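Local coordinates for uncharacterized protein (Chondromyces crocatus, PDB 6I86), which is of unknown function but is encoded in the crocagin gene cluster and probably takes part in making this ribosomally synthesised, post-translationally modified peptide, at residues 63-68 with 144-149; 77-82 with 122-127. All coordinates share one frame; numbering follows the deposited sequence.

Contact 1 of 2, residues 63-68 with 144-149; sequences KVRCIL and EGPDGI
Residues 63-68 and 144-149 meet where a parallel strand pair begins in the mixed five-stranded sheet: V64 bridges G148 and R65 bridges I149, while E144 to D147 lead in as an irregular loop. The backbone hydrogen bond from R65 N to G148 O, at 3.1 Å, starts the ladder, which R65 and I67 continue with I150 and L152. Ahead of it, D147 closes a two-way grip on K63. Its backbone N gives a hydrogen bond to K63 O, and its OD2, through the anti lone pair, accepts from K63 N at 2.8 Å in a nearly straight bond (162°). OD1 and OD2 are also held by H131 and Y140, respectively. The K63 side chain leaves with CG anti to the backbone N (chi1 174°), passes obliquely over CA and CB of P146, and brings NZ to E144 O at 3.0 Å, nearly along the C=O axis. P146, entered through a cis peptide bond, also lies against R65: its CG stands 4.0 Å above the guanidinium plane, over the centre, and its CD comes 3.7 Å from R65 NH2. The same NH2 forms a salt bridge to E9 of the neighbouring strand, which probably helps to hold the flat group against the proline. On this side of the sheet I67 CD1 touches I149 CG2 at 3.8 Å. The buried D147 carboxylate thus accepts from K63 N and bonds to H131 and Y140 as well; these partners would probably stabilise its negative charge where the loop becomes strand.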
loop_
_atom_site.group_PDB
_atom_site.type_symbol
_atom_site.label_atom_id
_atom_site.label_comp_id
_atom_site.label_asym_id
_atom_site.label_seq_id
_atom_site.Cartn_x
_atom_site.Cartn_y
_atom_site.Cartn_z
ATOM N N LYS A 63 4.927 -6.495 -6.288
ATOM C CA LYS A 63 4.507 -7.315 -5.161
ATOM C C LYS A 63 4.691 -6.505 -3.884
ATOM O O LYS A 63 5.808 -6.074 -3.572
ATOM C CB LYS A 63 5.316 -8.611 -5.107
ATOM C CG LYS A 63 5.049 -9.476 -3.886
ATOM C CD LYS A 63 5.916 -10.733 -3.896
ATOM C CE LYS A 63 5.533 -11.672 -5.031
ATOM N NZ LYS A 63 6.406 -12.881 -5.077
ATOM N N VAL A 64 3.600 -6.291 -3.155
ATOM C CA VAL A 64 3.611 -5.502 -1.929
ATOM C C VAL A 64 3.167 -6.400 -0.787
ATOM O O VAL A 64 2.050 -6.933 -0.805
ATOM C CB VAL A 64 2.708 -4.263 -2.033
ATOM C CG1 VAL A 64 2.813 -3.419 -0.767
ATOM C CG2 VAL A 64 3.070 -3.442 -3.260
ATOM N N ARG A 65 4.040 -6.573 0.200
ATOM C CA ARG A 65 3.703 -7.303 1.412
ATOM C C ARG A 65 3.224 -6.319 2.469
ATOM O O ARG A 65 3.867 -5.292 2.707
ATOM C CB ARG A 65 4.910 -8.086 1.928
ATOM C CG ARG A 65 4.656 -8.819 3.234
ATOM C CD ARG A 65 5.874 -9.624 3.658
ATOM N NE ARG A 65 6.277 -10.584 2.634
ATOM C CZ ARG A 65 7.516 -11.041 2.488
ATOM N NH1 ARG A 65 8.475 -10.627 3.305
ATOM N NH2 ARG A 65 7.798 -11.912 1.529
ATOM N N CYS A 66 2.074 -6.612 3.071
ATOM C CA CYS A 66 1.515 -5.791 4.136
ATOM C C CYS A 66 1.488 -6.600 5.423
ATOM O O CYS A 66 1.046 -7.754 5.428
ATOM C CB CYS A 66 0.109 -5.307 3.787
ATOM S SG CYS A 66 -0.554 -4.090 4.948
ATOM N N ILE A 67 1.960 -5.995 6.509
ATOM C CA ILE A 67 2.094 -6.668 7.793
ATOM C C ILE A 67 1.445 -5.815 8.871
ATOM O O ILE A 67 1.741 -4.620 8.987
ATOM C CB ILE A 67 3.572 -6.929 8.142
ATOM C CG1 ILE A 67 4.243 -7.776 7.059
ATOM C CG2 ILE A 67 3.697 -7.586 9.511
ATOM C CD1 ILE A 67 5.750 -7.761 7.135
ATOM N N LEU A 68 0.560 -6.426 9.652
ATOM C CA LEU A 68 0.168 -5.875 10.939
ATOM C C LEU A 68 1.128 -6.438 11.979
ATOM O O LEU A 68 1.247 -7.661 12.122
ATOM C CB LEU A 68 -1.277 -6.227 11.286
ATOM C CG LEU A 68 -1.705 -5.840 12.704
ATOM C CD1 LEU A 68 -1.816 -4.327 12.849
ATOM C CD2 LEU A 68 -3.013 -6.515 13.086
ATOM N N GLU A 144 10.832 -13.713 -6.437
ATOM C CA GLU A 144 11.269 -12.326 -6.456
ATOM C C GLU A 144 10.320 -11.469 -5.630
ATOM O O GLU A 144 9.233 -11.897 -5.235
ATOM C CB GLU A 144 11.368 -11.800 -7.893
ATOM C CG GLU A 144 12.510 -12.424 -8.679
ATOM C CD GLU A 144 12.551 -11.961 -10.120
ATOM O OE1 GLU A 144 11.964 -10.901 -10.423
ATOM O OE2 GLU A 144 13.174 -12.658 -10.947
ATOM N N GLY A 145 10.757 -10.242 -5.365
ATOM C CA GLY A 145 10.021 -9.347 -4.509
ATOM C C GLY A 145 10.093 -9.769 -3.055
ATOM O O GLY A 145 10.811 -10.707 -2.697
ATOM N N PRO A 146 9.343 -9.083 -2.178
ATOM C CA PRO A 146 8.445 -7.975 -2.525
ATOM C C PRO A 146 9.179 -6.689 -2.901
ATOM O O PRO A 146 10.287 -6.442 -2.425
ATOM C CB PRO A 146 7.634 -7.768 -1.243
ATOM C CG PRO A 146 8.530 -8.248 -0.154
ATOM C CD PRO A 146 9.316 -9.389 -0.735
ATOM N N ASP A 147 8.559 -5.891 -3.772
ATOM C CA ASP A 147 9.129 -4.595 -4.118
ATOM C C ASP A 147 9.017 -3.617 -2.957
ATOM O O ASP A 147 9.826 -2.687 -2.849
ATOM C CB ASP A 147 8.438 -4.037 -5.361
ATOM C CG ASP A 147 8.534 -4.976 -6.548
ATOM O OD1 ASP A 147 9.577 -4.967 -7.237
ATOM O OD2 ASP A 147 7.572 -5.732 -6.786
ATOM N N GLY A 148 8.034 -3.813 -2.082
ATOM C CA GLY A 148 7.887 -2.978 -0.905
ATOM C C GLY A 148 7.169 -3.729 0.196
ATOM O O GLY A 148 6.484 -4.729 -0.046
ATOM N N ILE A 149 7.344 -3.239 1.420
ATOM C CA ILE A 149 6.692 -3.803 2.595
ATOM C C ILE A 149 6.032 -2.668 3.363
ATOM O O ILE A 149 6.694 -1.683 3.712
ATOM C CB ILE A 149 7.680 -4.568 3.498
ATOM C CG1 ILE A 149 8.377 -5.684 2.713
ATOM C CG2 ILE A 149 6.955 -5.148 4.704
ATOM C CD1 ILE A 149 9.350 -6.499 3.542
#

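Contact 2 of 2, residues 77-82 with 122-127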
loop_
_atom_site.group_PDB
_atom_site.type_symbol
_atom_site.label_atom_id
_atom_site.label_comp_id
_atom_site.label_asym_id
_atom_site.label_seq_id
_atom_site.Cartn_x
_atom_site.Cartn_y
_atom_site.Cartn_z
ATOM N N MET A 77 13.500 -3.872 6.081
ATOM C CA MET A 77 13.527 -4.523 4.779
ATOM C C MET A 77 14.949 -4.520 4.230
ATOM O O MET A 77 15.596 -3.474 4.140
ATOM C CB MET A 77 12.569 -3.805 3.827
ATOM C CG MET A 77 12.514 -4.360 2.419
ATOM S SD MET A 77 11.625 -3.206 1.358
ATOM C CE MET A 77 11.309 -4.203 -0.095
ATOM N N VAL A 78 15.436 -5.711 3.877
ATOM C CA VAL A 78 16.864 -5.909 3.634
ATOM C C VAL A 78 17.355 -5.040 2.479
ATOM O O VAL A 78 18.387 -4.365 2.588
ATOM C CB VAL A 78 17.150 -7.405 3.395
ATOM C CG1 VAL A 78 18.448 -7.596 2.636
ATOM C CG2 VAL A 78 17.194 -8.155 4.725
ATOM N N ASN A 79 16.630 -5.034 1.359
ATOM C CA ASN A 79 17.060 -4.315 0.165
ATOM C C ASN A 79 16.357 -2.970 -0.002
ATOM O O ASN A 79 16.306 -2.438 -1.116
ATOM C CB ASN A 79 16.844 -5.176 -1.082
ATOM C CG ASN A 79 15.439 -5.755 -1.162
ATOM O OD1 ASN A 79 14.749 -5.891 -0.153
ATOM N ND2 ASN A 79 15.011 -6.096 -2.374
ATOM N N ALA A 80 15.825 -2.407 1.081
ATOM C CA ALA A 80 15.110 -1.140 0.996
ATOM C C ALA A 80 16.047 0.003 0.624
ATOM O O ALA A 80 17.151 0.126 1.159
ATOM C CB ALA A 80 14.423 -0.828 2.325
ATOM N N ASP A 81 15.589 0.851 -0.298
ATOM C CA ASP A 81 16.278 2.088 -0.639
ATOM C C ASP A 81 15.675 3.303 0.049
ATOM O O ASP A 81 16.344 4.338 0.153
ATOM C CB ASP A 81 16.245 2.319 -2.156
ATOM C CG ASP A 81 16.947 1.223 -2.931
ATOM O OD1 ASP A 81 18.095 0.887 -2.576
ATOM O OD2 ASP A 81 16.351 0.697 -3.894
ATOM N N VAL A 82 14.429 3.201 0.506
ATOM C CA VAL A 82 13.731 4.317 1.126
ATOM C C VAL A 82 12.829 3.761 2.217
ATOM O O VAL A 82 12.331 2.635 2.127
ATOM C CB VAL A 82 12.935 5.140 0.080
ATOM C CG1 VAL A 82 11.826 4.302 -0.539
ATOM C CG2 VAL A 82 12.381 6.421 0.697
ATOM N N GLU A 122 8.381 0.791 3.415
ATOM C CA GLU A 122 9.714 0.409 2.971
ATOM C C GLU A 122 9.630 0.015 1.504
ATOM O O GLU A 122 8.770 -0.787 1.126
ATOM C CB GLU A 122 10.263 -0.750 3.800
ATOM C CG GLU A 122 10.462 -0.410 5.261
ATOM C CD GLU A 122 10.944 -1.590 6.076
ATOM O OE1 GLU A 122 12.125 -1.592 6.477
ATOM O OE2 GLU A 122 10.137 -2.517 6.314
ATOM N N TRP A 123 10.511 0.577 0.683
ATOM C CA TRP A 123 10.468 0.316 -0.746
ATOM C C TRP A 123 11.878 0.133 -1.282
ATOM O O TRP A 123 12.811 0.824 -0.862
ATOM C CB TRP A 123 9.766 1.454 -1.497
ATOM C CG TRP A 123 9.356 1.078 -2.876
ATOM C CD1 TRP A 123 10.060 1.279 -4.026
ATOM C CD2 TRP A 123 8.145 0.420 -3.256
ATOM N NE1 TRP A 123 9.358 0.795 -5.101
ATOM C CE2 TRP A 123 8.177 0.260 -4.654
ATOM C CE3 TRP A 123 7.033 -0.048 -2.549
ATOM C CZ2 TRP A 123 7.142 -0.349 -5.359
ATOM C CZ3 TRP A 123 6.010 -0.650 -3.248
ATOM C CH2 TRP A 123 6.069 -0.796 -4.639
ATOM N N SER A 124 12.022 -0.807 -2.208
ATOM C CA SER A 124 13.283 -1.071 -2.894
ATOM C C SER A 124 13.121 -0.630 -4.345
ATOM O O SER A 124 12.449 -1.301 -5.134
ATOM C CB SER A 124 13.656 -2.547 -2.803
ATOM O OG SER A 124 14.826 -2.817 -3.554
ATOM N N VAL A 125 13.725 0.508 -4.690
ATOM C CA VAL A 125 13.745 0.938 -6.085
ATOM C C VAL A 125 14.530 -0.057 -6.931
ATOM O O VAL A 125 14.202 -0.287 -8.103
ATOM C CB VAL A 125 14.328 2.362 -6.191
ATOM C CG1 VAL A 125 14.367 2.819 -7.638
ATOM C CG2 VAL A 125 13.515 3.331 -5.348
ATOM N N HIS A 126 15.565 -0.671 -6.352
ATOM C CA HIS A 126 16.330 -1.685 -7.071
ATOM C C HIS A 126 15.453 -2.877 -7.438
ATOM O O HIS A 126 15.506 -3.378 -8.566
ATOM C CB HIS A 126 17.521 -2.131 -6.225
ATOM C CG HIS A 126 18.547 -2.908 -6.989
ATOM N ND1 HIS A 126 18.851 -4.222 -6.704
ATOM C CD2 HIS A 126 19.339 -2.556 -8.030
ATOM C CE1 HIS A 126 19.787 -4.646 -7.536
ATOM N NE2 HIS A 126 20.101 -3.654 -8.350
ATOM N N GLU A 127 14.636 -3.344 -6.492
ATOM C CA GLU A 127 13.746 -4.463 -6.780
ATOM C C GLU A 127 12.622 -4.043 -7.718
ATOM O O GLU A 127 12.244 -4.800 -8.620
ATOM C CB GLU A 127 13.177 -5.029 -5.480
ATOM C CG GLU A 127 12.410 -6.336 -5.645
ATOM C CD GLU A 127 13.313 -7.514 -5.962
ATOM O OE1 GLU A 127 14.539 -7.402 -5.758
ATOM O OE2 GLU A 127 12.793 -8.559 -6.407
HETATM O O HOH W 1 16.914 -5.915 -4.799
#
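The carbonyl of W123 takes two consecutive N-H groups, those of D81 (2.8 Å) and V82 (3.2 Å), so that both residues face W123 in a classic beta bulge. V82 O returns a bond to W123 N, completing an antiparallel hydrogen-bonded pair, and V82 CG1 packs on W123 CB at 3.6 Å. Just beyond, D81 OD2 accepts from H126 N, nearly in line with its C-O bond, at the first turn of helix 125-128. S124, the N-cap, has OG anti to its backbone N (chi1 176°); there it donates to N79 O and accepts from E127 N at 3.0 Å. One water joins N79 ND2, E127 OE1 and H126 ND1, while E127 OE1 also pairs with K130. At the other end the M77 and E122 side chains run antiparallel, with M77 SD 3.7 Å from E122 CB, and E122 OE1 receives M77 N at 2.7 Å from above the carboxylate plane. An alanine at E122 would probably leave M77 N without its acceptor and the start of the type I turn M77 to A80 freer to move. The arrangement is a classic beta bulge where strand 82-90 starts beside strand 115-123, followed by a serine N-cap opening helix 125-128.

From the N terminus, the chain passes strand 4-14, which will flank 60-69 in the sheet, then strand 60-69, the loop at 77-82, strand 82-90, strand 115-123 with helix 125-128, and finally strand 148-154. Contact 1 closes the longer loop; contact 2 closes a shorter one wholly within it, so the two nest and do not cross. Their centres are about 10 Å apart. Strand 148-154 of contact 1 and strand 115-123 of contact 2 are antiparallel neighbours, probably bonded through I149 N and E122 O; G145 N probably bonds E127 OE2, joining the loop before 148-154 to helix 125-128. The contacts tie the body of strand 60-69 to the start of 148-154, and the end of 115-123 to the start of 82-90.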